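Local coordinates for protein thermophilic dibenzothiophene desulfurization enzyme C (Paenibacillus sp. A11-2, PDB 5XDE) that probably uses reduced FMN and molecular oxygen to oxidise the sulfur of dibenzothiophene, giving the sulfoxide and then the sulfone, at the interface of chains A and B. Residues are numbered along the deposited sequence; one frame, centred on the assembly and turned at random. Chains: chain A/B, Thermophilic dibenzothiophene desulfurization enzyme C.

The interface of chains A and B. Residues chain A 281, 283; chain B 135, 390, 393, 413.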
ATOM      1  N   PHE A 281      23.294   1.624 -11.304  1.00 31.30           N
ATOM      2  CA  PHE A 281      23.505   0.271 -10.792  1.00 30.49           C
ATOM      3  C   PHE A 281      23.945  -0.606 -11.964  1.00 32.97           C
ATOM      4  O   PHE A 281      23.190  -1.410 -12.515  1.00 31.18           O
ATOM      5  CB  PHE A 281      22.242  -0.246 -10.115  1.00 29.60           C
ATOM      6  CG  PHE A 281      22.466  -1.449  -9.242  1.00 30.84           C
ATOM      7  CD1 PHE A 281      23.247  -1.356  -8.098  1.00 35.34           C
ATOM      8  CD2 PHE A 281      21.887  -2.669  -9.561  1.00 29.42           C
ATOM      9  CE1 PHE A 281      23.450  -2.466  -7.288  1.00 31.59           C
ATOM     10  CE2 PHE A 281      22.080  -3.778  -8.760  1.00 28.24           C
ATOM     11  CZ  PHE A 281      22.862  -3.682  -7.624  1.00 27.29           C
ATOM     12  N   LEU A 283      25.690  -3.094 -12.047  1.00 38.39           N
ATOM     13  CA  LEU A 283      25.560  -4.522 -11.774  1.00 37.96           C
ATOM     14  C   LEU A 283      24.402  -5.121 -12.562  1.00 40.96           C
ATOM     15  O   LEU A 283      24.465  -6.276 -13.001  1.00 40.72           O
ATOM     16  CB  LEU A 283      25.360  -4.749 -10.272  1.00 39.58           C
ATOM     17  CG  LEU A 283      25.799  -6.077  -9.646  1.00 43.52           C
ATOM     18  CD1 LEU A 283      27.246  -6.011  -9.167  1.00 36.61           C
ATOM     19  CD2 LEU A 283      24.872  -6.506  -8.501  1.00 38.92           C
TER
ATOM     20  N   VAL B 135      29.398   1.193  -8.108  1.00 38.35           N
ATOM     21  CA  VAL B 135      29.891   0.177  -7.188  1.00 38.96           C
ATOM     22  C   VAL B 135      30.647  -0.885  -7.973  1.00 40.60           C
ATOM     23  O   VAL B 135      30.308  -1.202  -9.121  1.00 40.44           O
ATOM     24  CB  VAL B 135      28.737  -0.432  -6.369  1.00 38.24           C
ATOM     25  CG1 VAL B 135      28.101   0.636  -5.473  1.00 34.11           C
ATOM     26  CG2 VAL B 135      27.699  -1.081  -7.281  1.00 36.27           C
ATOM     27  N   PRO B 390      20.197  -1.632  -3.501  1.00 15.33           N
ATOM     28  CA  PRO B 390      18.809  -1.238  -3.788  1.00 15.77           C
ATOM     29  C   PRO B 390      17.860  -2.423  -3.720  1.00 14.48           C
ATOM     30  O   PRO B 390      18.028  -3.428  -4.420  1.00 14.80           O
ATOM     31  CB  PRO B 390      18.890  -0.654  -5.203  1.00 18.24           C
ATOM     32  CG  PRO B 390      20.170  -1.209  -5.789  1.00 22.72           C
ATOM     33  CD  PRO B 390      21.105  -1.413  -4.641  1.00 16.42           C
ATOM     34  N   TYR B 393      16.466  -4.209  -6.816  1.00 13.31           N
ATOM     35  CA  TYR B 393      17.137  -5.288  -7.525  1.00 14.00           C
ATOM     36  C   TYR B 393      17.100  -6.613  -6.769  1.00 15.05           C
ATOM     37  O   TYR B 393      17.114  -7.665  -7.416  1.00 13.53           O
ATOM     38  CB  TYR B 393      18.562  -4.849  -7.909  1.00 14.96           C
ATOM     39  CG  TYR B 393      18.448  -3.925  -9.108  1.00 15.39           C
ATOM     40  CD1 TYR B 393      18.220  -4.448 -10.375  1.00 19.78           C
ATOM     41  CD2 TYR B 393      18.445  -2.543  -8.959  1.00 15.15           C
ATOM     42  CE1 TYR B 393      18.041  -3.619 -11.478  1.00 19.83           C
ATOM     43  CE2 TYR B 393      18.283  -1.707 -10.056  1.00 16.25           C
ATOM     44  CZ  TYR B 393      18.074  -2.252 -11.305  1.00 20.77           C
ATOM     45  OH  TYR B 393      17.903  -1.441 -12.391  1.00 22.50           O
ATOM     46  N   TYR B 413      26.884  -8.356  -3.994  1.00 21.08           N
ATOM     47  CA  TYR B 413      25.559  -7.877  -3.644  1.00 22.44           C
ATOM     48  C   TYR B 413      24.443  -8.877  -3.891  1.00 20.82           C
ATOM     49  O   TYR B 413      23.322  -8.639  -3.433  1.00 21.61           O
ATOM     50  CB  TYR B 413      25.238  -6.594  -4.419  1.00 24.52           C
ATOM     51  CG  TYR B 413      26.122  -5.446  -4.038  1.00 27.54           C
ATOM     52  CD1 TYR B 413      25.934  -4.771  -2.835  1.00 29.54           C
ATOM     53  CD2 TYR B 413      27.152  -5.038  -4.868  1.00 29.96           C
ATOM     54  CE1 TYR B 413      26.750  -3.707  -2.480  1.00 32.24           C
ATOM     55  CE2 TYR B 413      27.970  -3.982  -4.521  1.00 33.86           C
ATOM     56  CZ  TYR B 413      27.766  -3.319  -3.334  1.00 36.26           C
ATOM     57  OH  TYR B 413      28.588  -2.263  -2.997  1.00 48.01           O
TER
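A:Phe281 reaches into chain B and sets its ring against B:Pro390 and B:Tyr393, which both lie on the same side of its plane, B:Pro390 over the face and B:Tyr393 off the CD2-CE2 edge; it buries 78 Å², the largest share of this apolar patch. CG of A:Phe281 lies anti to its own backbone N (chi1 -164°), which carries the ring away from its loop toward the start of helix 391-404. B:Pro390 covers one ring face: its CG sits 3.9 Å from the centroid of the A:Phe281 ring, a CH-pi contact displaced toward the rim, while its CD approaches CE1 of the phenylalanine at 3.7 Å. The opposite face is backed from within chain A by CB of A:Leu283, so the ring is clamped between a proline of one subunit and a leucine of the other. On its CD2-CE2 side A:Phe281 lies over the ring of B:Tyr393, CD2 to CD2 at 3.5 Å, in a shifted overlap with the planes tilted by roughly 27°; the two side chains run past each other in opposite directions. Further along, CD2 of A:Leu283 touches CB of B:Tyr413 at 4.1 Å, and CG2 of B:Val135 stands 4.5 Å from CE1 of A:Phe281, a looser flank. Replacing A:Phe281 with alanine would probably leave B:Pro390 and the face of B:Tyr393 without their aromatic partner and open a gap between the subunits. The patch, repeated by two-fold symmetry, helps join two subunits of the deposited assembly of this flavin monooxygenase with an acyl-CoA dehydrogenase fold. Because B:Tyr413 is an FMN-binding residue, the contact through A:Leu283 may also help steady the flavin site.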